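Local coordinates for quinonprotein alcohol dehydrogenase-like protein (Bacteroides thetaiotaomicron VPI-5482, PDB 4R5O), which is of unknown function but binds calcium ions and joins an immunoglobulin-like beta-sandwich to a seven-bladed beta-propeller, at residues A[296-301]-A[316-321]; A[217-222]-A[262-267]. All blocks are in the same frame, centred on the assembly; numbering follows the deposited sequence.

Contact 1: residues A[296-301]-A[316-321]; sequences NGCNIV and FQPAKG
Gly297 and Phe316 bring their backbones together, with CA atoms 4.5 Å apart, where a connection between blades of the beta-propeller leaves one sheet. Residues 298-301 lie on the third strand of a four-stranded antiparallel blade. Segment 316-321 has no regular structure; it follows the outermost strand, 309-314, and leads towards strands 332-333 and 339-343. Cys298 bonds through its backbone to Ala314, but no clear hydrogen bond joins the two segments themselves. Instead, the carbonyl O of Phe316 lies 3.3 Å from Gly297 CA. At the backbone angles of Gly297 (phi 152°, psi -138°) a beta carbon would collide with the carbonyl O of Asn296, which explains the glycine at this buried position.

Cys298 carries most of the side-chain contact. It is small enough for a buried corner, yet its sulfur is polarisable and suits an apolar, aromatic surrounding. Its SG lies between the backbone N and the carbonyl carbon (chi1 66°) and approaches the Phe316 ring obliquely, 4.8 Å from the centroid. This is a sulfur-aromatic contact, with CE1 the nearest ring atom, 4.3 Å from SG. The ring also stacks with Tyr350 and packs on Leu342, so the large aromatic residue bridges from this blade to the following strands. At the exposed margin Gln317 suits its place by combining a polar end with a flexible chain, whose end comes back near Gly297. Pro318 has no N-H to offer, and the phi imposed by its ring suits an extended chain; it also packs on Leu291 of strand 288-294. Its ring carbon CG meets the beta carbon of Cys298, with a CG to CB distance of 3.6 Å.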
loop_
_atom_site.group_PDB
_atom_site.type_symbol
_atom_site.label_atom_id
_atom_site.label_comp_id
_atom_site.label_asym_id
_atom_site.label_seq_id
_atom_site.Cartn_x
_atom_site.Cartn_y
_atom_site.Cartn_z
ATOM N N ASN A 296 -33.237 -11.064 -2.088
ATOM C CA ASN A 296 -33.396 -10.876 -0.646
ATOM C C ASN A 296 -32.104 -11.219 0.128
ATOM O O ASN A 296 -32.167 -11.695 1.270
ATOM C CB ASN A 296 -34.571 -11.743 -0.142
ATOM C CG ASN A 296 -34.601 -13.172 -0.671
ATOM O OD1 ASN A 296 -33.762 -13.604 -1.491
ATOM N ND2 ASN A 296 -35.613 -13.927 -0.254
ATOM N N GLY A 297 -30.962 -10.876 -0.459
ATOM C CA GLY A 297 -29.660 -11.108 0.144
ATOM C C GLY A 297 -28.581 -11.283 -0.901
ATOM O O GLY A 297 -28.517 -10.505 -1.855
ATOM N N CYS A 298 -27.686 -12.257 -0.699
ATOM C CA CYS A 298 -26.588 -12.576 -1.612
ATOM C C CYS A 298 -26.288 -14.054 -1.506
ATOM O O CYS A 298 -26.768 -14.689 -0.574
ATOM C CB CYS A 298 -25.346 -11.726 -1.325
ATOM S SG CYS A 298 -24.547 -12.044 0.279
ATOM N N ASN A 299 -25.489 -14.602 -2.433
ATOM C CA ASN A 299 -25.049 -15.990 -2.366
ATOM C C ASN A 299 -23.542 -16.069 -2.276
ATOM O O ASN A 299 -22.856 -15.462 -3.101
ATOM C CB ASN A 299 -25.527 -16.776 -3.574
ATOM C CG ASN A 299 -27.007 -16.765 -3.797
ATOM O OD1 ASN A 299 -27.807 -17.121 -2.931
ATOM N ND2 ASN A 299 -27.392 -16.433 -5.008
ATOM N N ILE A 300 -23.012 -16.795 -1.274
ATOM C CA ILE A 300 -21.568 -17.067 -1.152
ATOM C C ILE A 300 -21.275 -18.172 -2.147
ATOM O O ILE A 300 -21.801 -19.284 -2.004
ATOM C CB ILE A 300 -21.129 -17.404 0.289
ATOM C CG1 ILE A 300 -21.600 -16.315 1.276
ATOM C CG2 ILE A 300 -19.614 -17.644 0.338
ATOM C CD1 ILE A 300 -21.447 -16.647 2.730
ATOM N N VAL A 301 -20.522 -17.845 -3.202
ATOM C CA VAL A 301 -20.273 -18.805 -4.267
ATOM C C VAL A 301 -18.871 -19.413 -4.124
ATOM O O VAL A 301 -17.888 -18.705 -4.116
ATOM C CB VAL A 301 -20.460 -18.167 -5.667
ATOM C CG1 VAL A 301 -20.156 -19.166 -6.779
ATOM C CG2 VAL A 301 -21.874 -17.618 -5.828
ATOM N N PHE A 316 -28.641 -11.406 3.980
ATOM C CA PHE A 316 -28.148 -10.047 4.241
ATOM C C PHE A 316 -27.597 -9.534 2.938
ATOM O O PHE A 316 -27.105 -10.317 2.127
ATOM C CB PHE A 316 -27.124 -9.939 5.402
ATOM C CG PHE A 316 -25.797 -10.615 5.166
ATOM C CD1 PHE A 316 -24.782 -9.972 4.451
ATOM C CD2 PHE A 316 -25.542 -11.876 5.687
ATOM C CE1 PHE A 316 -23.545 -10.592 4.239
ATOM C CE2 PHE A 316 -24.301 -12.490 5.483
ATOM C CZ PHE A 316 -23.313 -11.847 4.757
ATOM N N GLN A 317 -27.693 -8.230 2.734
ATOM C CA GLN A 317 -27.218 -7.564 1.540
ATOM C C GLN A 317 -25.738 -7.227 1.726
ATOM O O GLN A 317 -25.381 -6.763 2.810
ATOM C CB GLN A 317 -28.083 -6.314 1.300
ATOM C CG GLN A 317 -28.193 -5.886 -0.158
ATOM C CD GLN A 317 -28.943 -6.820 -1.092
ATOM O OE1 GLN A 317 -29.736 -7.684 -0.688
ATOM N NE2 GLN A 317 -28.678 -6.663 -2.376
ATOM N N PRO A 318 -24.844 -7.443 0.732
ATOM C CA PRO A 318 -23.425 -7.103 0.947
ATOM C C PRO A 318 -23.165 -5.614 0.888
ATOM O O PRO A 318 -23.872 -4.901 0.180
ATOM C CB PRO A 318 -22.695 -7.799 -0.201
ATOM C CG PRO A 318 -23.735 -8.467 -1.026
ATOM C CD PRO A 318 -25.072 -7.972 -0.624
ATOM N N ALA A 319 -22.149 -5.143 1.643
ATOM C CA ALA A 319 -21.709 -3.748 1.649
ATOM C C ALA A 319 -21.241 -3.358 0.263
ATOM O O ALA A 319 -20.690 -4.177 -0.466
ATOM C CB ALA A 319 -20.611 -3.540 2.671
ATOM N N LYS A 320 -21.525 -2.136 -0.118
ATOM C CA LYS A 320 -21.294 -1.588 -1.448
ATOM C C LYS A 320 -21.023 -0.081 -1.365
ATOM O O LYS A 320 -21.454 0.579 -0.419
ATOM C CB LYS A 320 -22.579 -1.886 -2.283
ATOM C CG LYS A 320 -22.785 -1.129 -3.585
ATOM C CD LYS A 320 -24.121 -1.419 -4.260
ATOM C CE LYS A 320 -24.405 -0.556 -5.486
ATOM N NZ LYS A 320 -23.378 -0.597 -6.552
ATOM N N GLY A 321 -20.300 0.429 -2.358
ATOM C CA GLY A 321 -20.062 1.850 -2.602
ATOM C C GLY A 321 -20.953 2.256 -3.779
ATOM O O GLY A 321 -21.288 1.396 -4.611
#

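Contact 2: residues A[217-222]-A[262-267]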
loop_
_atom_site.group_PDB
_atom_site.type_symbol
_atom_site.label_atom_id
_atom_site.label_comp_id
_atom_site.label_asym_id
_atom_site.label_seq_id
_atom_site.Cartn_x
_atom_site.Cartn_y
_atom_site.Cartn_z
ATOM N N ARG A 217 -1.666 -3.100 -25.282
ATOM C CA ARG A 217 -3.114 -2.991 -25.227
ATOM C C ARG A 217 -3.700 -4.141 -26.063
ATOM O O ARG A 217 -3.720 -4.076 -27.287
ATOM C CB ARG A 217 -3.537 -1.594 -25.712
ATOM C CG ARG A 217 -4.945 -1.227 -25.379
ATOM C CD ARG A 217 -5.229 0.229 -25.654
ATOM N NE ARG A 217 -6.616 0.529 -25.295
ATOM C CZ ARG A 217 -7.193 1.706 -25.464
ATOM N NH1 ARG A 217 -6.521 2.710 -26.013
ATOM N NH2 ARG A 217 -8.457 1.888 -25.108
ATOM N N ILE A 218 -4.110 -5.221 -25.381
ATOM C CA ILE A 218 -4.620 -6.453 -25.992
ATOM C C ILE A 218 -6.078 -6.288 -26.410
ATOM O O ILE A 218 -6.432 -6.530 -27.551
ATOM C CB ILE A 218 -4.468 -7.614 -24.993
ATOM C CG1 ILE A 218 -3.006 -7.879 -24.658
ATOM C CG2 ILE A 218 -5.137 -8.864 -25.536
ATOM C CD1 ILE A 218 -2.933 -8.696 -23.341
ATOM N N LYS A 219 -6.915 -5.890 -25.487
ATOM C CA LYS A 219 -8.329 -5.682 -25.740
ATOM C C LYS A 219 -8.636 -4.216 -25.491
ATOM O O LYS A 219 -8.195 -3.627 -24.498
ATOM C CB LYS A 219 -9.173 -6.627 -24.858
ATOM C CG LYS A 219 -10.678 -6.592 -25.121
ATOM C CD LYS A 219 -11.370 -7.634 -24.278
ATOM C CE LYS A 219 -12.848 -7.736 -24.540
ATOM N NZ LYS A 219 -13.488 -8.780 -23.686
ATOM N N ASN A 220 -9.364 -3.623 -26.421
ATOM C CA ASN A 220 -9.739 -2.219 -26.351
ATOM C C ASN A 220 -11.259 -2.168 -26.263
ATOM O O ASN A 220 -11.949 -2.408 -27.248
ATOM C CB ASN A 220 -9.154 -1.477 -27.562
ATOM C CG ASN A 220 -9.278 0.011 -27.571
ATOM O OD1 ASN A 220 -10.152 0.609 -26.927
ATOM N ND2 ASN A 220 -8.390 0.647 -28.324
ATOM N N GLU A 221 -11.775 -1.961 -25.043
ATOM C CA GLU A 221 -13.203 -1.903 -24.746
ATOM C C GLU A 221 -13.428 -0.828 -23.720
ATOM O O GLU A 221 -12.960 -0.951 -22.601
ATOM C CB GLU A 221 -13.734 -3.269 -24.272
ATOM C CG GLU A 221 -15.237 -3.318 -24.035
ATOM C CD GLU A 221 -15.796 -4.676 -23.648
ATOM O OE1 GLU A 221 -15.387 -5.692 -24.252
ATOM O OE2 GLU A 221 -16.719 -4.710 -22.804
ATOM N N ARG A 222 -14.121 0.246 -24.121
ATOM C CA ARG A 222 -14.428 1.413 -23.302
ATOM C C ARG A 222 -15.068 0.989 -21.983
ATOM O O ARG A 222 -16.022 0.201 -21.979
ATOM C CB ARG A 222 -15.368 2.371 -24.072
ATOM C CG ARG A 222 -15.467 3.766 -23.448
ATOM C CD ARG A 222 -16.363 4.720 -24.220
ATOM N NE ARG A 222 -17.780 4.358 -24.131
ATOM C CZ ARG A 222 -18.635 4.869 -23.244
ATOM N NH1 ARG A 222 -18.232 5.786 -22.371
ATOM N NH2 ARG A 222 -19.901 4.471 -23.232
ATOM N N GLY A 262 -3.988 -5.814 -29.841
ATOM C CA GLY A 262 -5.282 -5.978 -30.486
ATOM C C GLY A 262 -5.877 -7.374 -30.482
ATOM O O GLY A 262 -7.086 -7.505 -30.708
ATOM N N GLU A 263 -5.057 -8.430 -30.222
ATOM C CA GLU A 263 -5.533 -9.823 -30.228
ATOM C C GLU A 263 -6.377 -10.128 -28.985
ATOM O O GLU A 263 -5.928 -10.897 -28.128
ATOM C CB GLU A 263 -4.369 -10.828 -30.305
ATOM C CG GLU A 263 -3.547 -10.863 -31.582
ATOM C CD GLU A 263 -2.444 -11.916 -31.595
ATOM O OE1 GLU A 263 -2.170 -12.530 -30.532
ATOM O OE2 GLU A 263 -1.837 -12.111 -32.676
ATOM N N ALA A 264 -7.604 -9.567 -28.894
ATOM C CA ALA A 264 -8.517 -9.759 -27.754
ATOM C C ALA A 264 -8.648 -11.243 -27.402
ATOM O O ALA A 264 -8.871 -12.078 -28.285
ATOM C CB ALA A 264 -9.894 -9.163 -28.045
ATOM N N PRO A 265 -8.426 -11.600 -26.124
ATOM C CA PRO A 265 -8.502 -13.017 -25.743
ATOM C C PRO A 265 -9.946 -13.481 -25.497
ATOM O O PRO A 265 -10.849 -12.666 -25.335
ATOM C CB PRO A 265 -7.678 -13.061 -24.457
ATOM C CG PRO A 265 -7.900 -11.714 -23.828
ATOM C CD PRO A 265 -8.130 -10.738 -24.951
ATOM N N ALA A 266 -10.155 -14.800 -25.486
ATOM C CA ALA A 266 -11.459 -15.413 -25.243
ATOM C C ALA A 266 -11.895 -15.191 -23.794
ATOM O O ALA A 266 -11.101 -15.331 -22.858
ATOM C CB ALA A 266 -11.422 -16.893 -25.562
ATOM N N VAL A 267 -13.164 -14.839 -23.627
ATOM C CA VAL A 267 -13.755 -14.564 -22.337
ATOM C C VAL A 267 -14.912 -15.519 -22.157
ATOM O O VAL A 267 -15.713 -15.699 -23.057
ATOM C CB VAL A 267 -14.156 -13.070 -22.178
ATOM C CG1 VAL A 267 -15.004 -12.545 -23.331
ATOM C CG2 VAL A 267 -14.806 -12.793 -20.832
HETATM O O HOH W 1 -12.559 -10.763 -25.305
#
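Ile218 and Pro265 form the compact part of a contact between two neighbouring blades of the propeller. The backbones come closest at Ile218 with Gly262 and at Lys219 with Ala264. Strand 215-220 carries a classic beta bulge here: two successive residues, Ile218 and Lys219, are set opposite the single residue Ile205 on the adjoining strand. Beside the bulge, Gly262 N donates to Arg217 O at 3.1 Å. Gly262 has a positive phi of 89°, readily accepted by a residue without a side chain. Next comes an inverse gamma turn centred on Glu263, closed by Ala264 N to Gly262 O at 2.8 Å.

In the buried part, the CG2 branch of Ile218 stands anti to the backbone N and reaches Pro265 CD at 3.6 Å, the two side chains crossing at about a right angle. The same methyl is 3.4 Å from Glu263 O. A branched aliphatic residue and a rigid ring suit this spot, for neither side chain brings a polar group into it.

Towards solvent the fit relaxes. The extended chain of Lys219 passes the small methyl of Ala264, with CG 4.0 Å from CB, and its NZ lies 4.1 Å from Val267 CG1, these two side chains also crossing at about a right angle. NZ donates to a water 2.7 Å away, and that water donates in turn to Pro265 O, making a bridge between the segments. Glu221 OE1 offers NZ a further, long salt bridge. Lysine suits this margin because its methylenes pack while its charge stays hydrated.

The loop is held from its own blade too: Pro265 rests on Glu255 and Leu256 of helix 253-258 and on Tyr251 of strand 246-252, which Lys219 also touches, while strand 204-209 flanks the bulged strand.

Both contacts belong to the beta-propeller, but they lie in different parts of the ring: their centres are 30 Å apart, their nearest atoms about 16 Å, and they share no sheet. Contact 2 comes first along the chain. It joins the outermost strand of the 189-220 sheet to a loop of the following blade, whereas contact 1 lies within the later 281-314 sheet and the connection leaving it. Their wider surroundings hold different calcium ligands: Asp252, whose ion is not bound to this chain in the model, is about 7 Å from Pro265, and Asp358 about 12 Å from Phe316, measured between side chains. Contact 2 thus joins adjacent blades, while contact 1 packs the chain against the blade it is leaving.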